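Glutathione S-transferase (Pseudomonas protegens, PDB 4IKH) binds glutathione and probably works as a glutathione transferase, joining the thiol of glutathione to electrophilic substrates. Local coordinates at residues 20-25 with 44-49; 165-170 with 210-215. All coordinates share one frame; numbering follows the deposited sequence.

Reading from the N terminus, residues 20-25 lead into the first strand, 23-27; the chain then runs through helix 31-43 and comes back as strand 47-51. Interaction 1 closes this short loop by laying 44-49 beside 20-25 in the thioredoxin-like N-terminal domain. The chain goes on through the rest of that domain and into the helical C-terminal domain. There interaction 2 closes a longer loop, in which helix 183-196 lies between helix 150-170 and helix 211-220. The two contacts follow in series, neither nesting nor crossing. They sit on opposite sides of the chain's centre, with nearest atoms about 22 Å apart, and each ties together parts of its own domain.

Interaction 1. Residues 20-25 with 44-49; sequences PEWIQL and GLPYEA
Ile23, Gln24 and Leu25 pair in parallel with Tyr47, Glu48 and Ala49, and Glu48 supplies both main-chain links. Its N donates to Ile23 O at 2.7 Å, and its O accepts from Leu25 N, also at 2.7 Å. The tightly packed part lies on the face that carries Ile23, Leu25 and Tyr47. Here Leu25 and Tyr47 run side by side in the same direction, CD2 of the leucine 3.9 Å from CE2 of the ring, while Ile23 CD1 reaches Leu45 CD1. Helix 31-43 packs against this face through Leu40, Val36 and Ser37, and Tyr47 OH is hydrogen-bonded to Glu41 OE2.

The other face is polar but also buried. Gln24 and Glu48 lie side by side, pointing the same way, Glu48 extended and Gln24 bent at chi2 (-70°), with their amide and carboxylate planes 80° apart. Gln24 NE2 approaches Glu48 OE1 from above the carboxylate plane at 3.0 Å. The bend folds the amide back, and NE2 also makes a longer bond, 3.3 Å, to Trp22 O. Outside the pair, His50 holds Gln24 OE1, whereas Phe19 N binds Glu48 OE1 and Gln18 N binds OE2, so that each carboxylate oxygen has a main-chain donor.

On the solvent side, ahead of the paired strands, partly exposed Trp22 lies against exposed Pro46; the touch is close, but it sits at the margin. Pro46 CB is over one face of the indole, 3.4 Å from the centroid of the five-membered ring and only 5° off its normal, a CH-pi contact. Phe19 stacks with the same indole.

Strand 23-27, helix 31-43 and strand 47-51 thus form the beta-alpha-beta unit that opens the thioredoxin-like fold of glutathione transferases, with 47-51 outermost in the sheet of this chain.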
# COMPACT_ATOMS: atom_id res chain seq x y z
N PRO A 20 -2.93 30.66 -2.79
CA PRO A 20 -3.69 29.93 -3.80
C PRO A 20 -2.86 29.51 -5.02
O PRO A 20 -3.42 29.14 -6.06
CB PRO A 20 -4.78 30.93 -4.21
CG PRO A 20 -4.15 32.25 -3.99
CD PRO A 20 -3.24 32.10 -2.80
N GLU A 21 -1.54 29.56 -4.89
CA GLU A 21 -0.64 29.18 -5.97
C GLU A 21 0.22 28.01 -5.52
O GLU A 21 0.86 27.34 -6.33
CB GLU A 21 0.24 30.36 -6.36
CG GLU A 21 -0.51 31.51 -7.00
CD GLU A 21 -0.63 31.37 -8.50
OE1 GLU A 21 0.36 30.95 -9.14
OE2 GLU A 21 -1.71 31.69 -9.05
N TRP A 22 0.24 27.78 -4.21
CA TRP A 22 1.02 26.70 -3.63
C TRP A 22 0.17 25.46 -3.39
O TRP A 22 -1.06 25.53 -3.31
CB TRP A 22 1.64 27.13 -2.29
CG TRP A 22 2.67 28.22 -2.40
CD1 TRP A 22 3.25 28.71 -3.54
CD2 TRP A 22 3.23 28.97 -1.31
NE1 TRP A 22 4.13 29.71 -3.22
CE2 TRP A 22 4.14 29.89 -1.86
CE3 TRP A 22 3.05 28.94 0.08
CZ2 TRP A 22 4.88 30.77 -1.07
CZ3 TRP A 22 3.78 29.83 0.86
CH2 TRP A 22 4.68 30.73 0.29
N ILE A 23 0.86 24.33 -3.28
CA ILE A 23 0.25 23.05 -2.93
C ILE A 23 -0.51 23.16 -1.60
O ILE A 23 0.05 23.61 -0.59
CB ILE A 23 1.34 21.97 -2.81
CG1 ILE A 23 1.97 21.72 -4.19
CG2 ILE A 23 0.79 20.69 -2.21
CD1 ILE A 23 3.20 20.82 -4.15
N GLN A 24 -1.78 22.76 -1.61
CA GLN A 24 -2.59 22.75 -0.40
C GLN A 24 -2.49 21.41 0.31
O GLN A 24 -2.65 20.35 -0.31
CB GLN A 24 -4.06 23.04 -0.73
CG GLN A 24 -4.28 24.37 -1.42
CD GLN A 24 -4.03 25.54 -0.49
OE1 GLN A 24 -4.72 25.71 0.52
NE2 GLN A 24 -3.04 26.37 -0.84
N LEU A 25 -2.23 21.44 1.61
CA LEU A 25 -2.08 20.22 2.39
C LEU A 25 -3.17 20.10 3.44
O LEU A 25 -3.27 20.93 4.34
CB LEU A 25 -0.70 20.15 3.05
CG LEU A 25 -0.43 18.98 4.00
CD1 LEU A 25 -0.60 17.65 3.29
CD2 LEU A 25 0.96 19.08 4.61
N GLY A 44 11.74 21.09 -0.67
CA GLY A 44 11.71 22.54 -0.74
C GLY A 44 10.64 23.10 -1.65
O GLY A 44 10.80 24.20 -2.18
N LEU A 45 9.56 22.35 -1.84
CA LEU A 45 8.41 22.85 -2.58
C LEU A 45 7.53 23.71 -1.67
O LEU A 45 7.25 23.32 -0.54
CB LEU A 45 7.59 21.70 -3.16
CG LEU A 45 7.96 21.26 -4.57
CD1 LEU A 45 7.18 20.02 -4.96
CD2 LEU A 45 7.68 22.39 -5.55
N PRO A 46 7.11 24.88 -2.16
CA PRO A 46 6.24 25.74 -1.35
C PRO A 46 4.86 25.11 -1.21
O PRO A 46 4.34 24.54 -2.18
CB PRO A 46 6.16 27.03 -2.17
CG PRO A 46 6.43 26.60 -3.57
CD PRO A 46 7.42 25.48 -3.47
N TYR A 47 4.30 25.18 -0.01
CA TYR A 47 2.99 24.61 0.25
C TYR A 47 2.29 25.31 1.41
O TYR A 47 2.93 26.02 2.19
CB TYR A 47 3.10 23.11 0.54
CG TYR A 47 3.67 22.78 1.90
CD1 TYR A 47 5.05 22.77 2.11
CD2 TYR A 47 2.84 22.48 2.99
CE1 TYR A 47 5.58 22.47 3.35
CE2 TYR A 47 3.37 22.18 4.23
CZ TYR A 47 4.74 22.18 4.40
OH TYR A 47 5.29 21.88 5.63
N GLU A 48 0.98 25.10 1.51
CA GLU A 48 0.18 25.65 2.60
C GLU A 48 -0.51 24.51 3.35
O GLU A 48 -1.09 23.62 2.73
CB GLU A 48 -0.88 26.61 2.06
CG GLU A 48 -1.92 27.03 3.08
CD GLU A 48 -2.85 28.10 2.56
OE1 GLU A 48 -2.79 28.41 1.34
OE2 GLU A 48 -3.63 28.64 3.37
N ALA A 49 -0.45 24.55 4.67
CA ALA A 49 -0.97 23.44 5.47
C ALA A 49 -2.26 23.79 6.20
O ALA A 49 -2.39 24.84 6.82
CB ALA A 49 0.08 22.95 6.45

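Interaction 2. Residues 165-170 with 210-215; sequences VLDKHL and FPEVKR
Asp167 turns its carboxylate to the start of helix 211-220, and the polar part of the contact centres on its OD1. With CG anti to the backbone N (chi1 -171°), the side chain reaches across to the first turn. Glu212 N donates to OD1 at 2.9 Å, nearly along the C-O axis but through a bent bond (131°). Val213 N adds a weak, straighter bond of 3.3 Å to the same oxygen. One carboxylate oxygen thus receives two main-chain N-H groups at a helix start, where the helix dipole would be expected to favour its negative charge.

The charged pair spans the first turn, from Glu212 to Arg215. Arg215 grips Glu212 side-on, NE and NH2 both directed at OE1, with NH2 2.9 Å from that oxygen in a salt bridge. A bend at chi3 turns the guanidinium toward the Glu212 carboxylate and the end of segment 165-170. Its edge also meets Leu170 O, 2.8 Å from NH2, but this bond is weak. Arg173 O, in the loop after helix 150-170, binds NH1.

These contacts belong to the all-helical C-terminal domain of the glutathione transferase fold, where the C-terminal part of helix 150-170 meets the first turn of helix 211-220, the axes of segments 165-170 and 211-215 being 8.0 Å apart at closest and 76° to each other.

Apolar contacts lie beside the polar ones. Val213 CG2 is touched by Leu166 CD2 at 4.0 Å, the two side chains crossing at about a right angle, and by Leu170 CD1. Leu170 CB rests on Glu212 CB. At the other margin, Asp167 CB lies at the edge of the Phe210 ring, 3.7 Å from CD1. Helix 183-196 continues the apolar layer, Ile192 touching both Leu166 and Val213, and Phe189 touching Leu170.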
# COMPACT_ATOMS: atom_id res chain seq x y z
N VAL A 165 12.09 -7.98 9.53
CA VAL A 165 12.36 -7.98 8.11
C VAL A 165 13.15 -6.72 7.78
O VAL A 165 14.17 -6.76 7.08
CB VAL A 165 11.05 -8.00 7.28
CG1 VAL A 165 11.32 -7.62 5.84
CG2 VAL A 165 10.40 -9.37 7.35
N LEU A 166 12.67 -5.60 8.31
CA LEU A 166 13.32 -4.33 8.08
C LEU A 166 14.71 -4.27 8.76
O LEU A 166 15.66 -3.71 8.21
CB LEU A 166 12.44 -3.21 8.63
CG LEU A 166 12.92 -1.81 8.26
CD1 LEU A 166 12.75 -1.58 6.77
CD2 LEU A 166 12.15 -0.77 9.07
N ASP A 167 14.81 -4.86 9.95
CA ASP A 167 16.08 -4.85 10.68
C ASP A 167 17.15 -5.63 9.92
O ASP A 167 18.28 -5.15 9.76
CB ASP A 167 15.91 -5.40 12.09
CG ASP A 167 17.16 -5.20 12.95
OD1 ASP A 167 17.44 -4.04 13.34
OD2 ASP A 167 17.85 -6.20 13.24
N LYS A 168 16.80 -6.82 9.46
CA LYS A 168 17.70 -7.63 8.65
C LYS A 168 18.14 -6.85 7.42
O LYS A 168 19.30 -6.89 7.03
CB LYS A 168 17.01 -8.92 8.24
CG LYS A 168 17.79 -9.78 7.25
CD LYS A 168 18.67 -10.79 7.97
CE LYS A 168 19.11 -11.92 7.04
NZ LYS A 168 17.93 -12.70 6.52
N HIS A 169 17.22 -6.12 6.80
CA HIS A 169 17.51 -5.40 5.56
C HIS A 169 18.45 -4.21 5.75
O HIS A 169 19.25 -3.91 4.87
CB HIS A 169 16.21 -4.92 4.92
CG HIS A 169 16.41 -3.99 3.76
ND1 HIS A 169 16.79 -4.43 2.51
CD2 HIS A 169 16.29 -2.65 3.66
CE1 HIS A 169 16.89 -3.40 1.69
NE2 HIS A 169 16.59 -2.30 2.36
N LEU A 170 18.33 -3.53 6.88
CA LEU A 170 19.07 -2.29 7.10
C LEU A 170 20.51 -2.57 7.54
O LEU A 170 21.34 -1.65 7.60
CB LEU A 170 18.35 -1.40 8.13
CG LEU A 170 17.05 -0.76 7.66
CD1 LEU A 170 16.32 -0.12 8.84
CD2 LEU A 170 17.36 0.28 6.60
N PHE A 210 15.96 -4.42 17.67
CA PHE A 210 16.10 -4.10 16.26
C PHE A 210 16.99 -2.89 16.14
O PHE A 210 16.52 -1.81 15.78
CB PHE A 210 14.72 -3.86 15.61
CG PHE A 210 13.77 -4.99 15.83
CD1 PHE A 210 13.91 -6.18 15.12
CD2 PHE A 210 12.75 -4.88 16.76
CE1 PHE A 210 13.04 -7.23 15.34
CE2 PHE A 210 11.88 -5.93 16.98
CZ PHE A 210 12.02 -7.10 16.27
N PRO A 211 18.28 -3.07 16.46
CA PRO A 211 19.25 -1.97 16.52
C PRO A 211 19.38 -1.22 15.20
O PRO A 211 19.61 -0.01 15.25
CB PRO A 211 20.58 -2.67 16.81
CG PRO A 211 20.26 -4.04 17.25
CD PRO A 211 18.92 -4.38 16.67
N GLU A 212 19.26 -1.92 14.07
CA GLU A 212 19.41 -1.26 12.78
C GLU A 212 18.25 -0.30 12.53
O GLU A 212 18.46 0.83 12.05
CB GLU A 212 19.50 -2.27 11.62
CG GLU A 212 20.45 -3.44 11.87
CD GLU A 212 21.92 -3.05 11.86
OE1 GLU A 212 22.24 -1.91 11.44
OE2 GLU A 212 22.76 -3.89 12.27
N VAL A 213 17.04 -0.76 12.85
CA VAL A 213 15.84 0.06 12.75
C VAL A 213 15.96 1.30 13.64
O VAL A 213 15.65 2.42 13.22
CB VAL A 213 14.59 -0.75 13.17
CG1 VAL A 213 13.37 0.15 13.27
CG2 VAL A 213 14.33 -1.89 12.19
N LYS A 214 16.40 1.09 14.88
CA LYS A 214 16.65 2.20 15.81
C LYS A 214 17.73 3.15 15.30
O LYS A 214 17.58 4.37 15.40
CB LYS A 214 17.01 1.70 17.21
CG LYS A 214 15.84 1.65 18.19
CD LYS A 214 16.26 1.06 19.54
CE LYS A 214 17.00 2.08 20.41
NZ LYS A 214 17.81 1.46 21.51
N ARG A 215 18.81 2.60 14.75
CA ARG A 215 19.88 3.43 14.19
C ARG A 215 19.34 4.39 13.12
O ARG A 215 19.55 5.60 13.20
CB ARG A 215 21.00 2.57 13.60
CG ARG A 215 22.01 3.37 12.78
CD ARG A 215 23.12 2.50 12.18
NE ARG A 215 22.58 1.35 11.44
CZ ARG A 215 22.32 1.35 10.14
NH1 ARG A 215 22.54 2.44 9.41
NH2 ARG A 215 21.84 0.25 9.56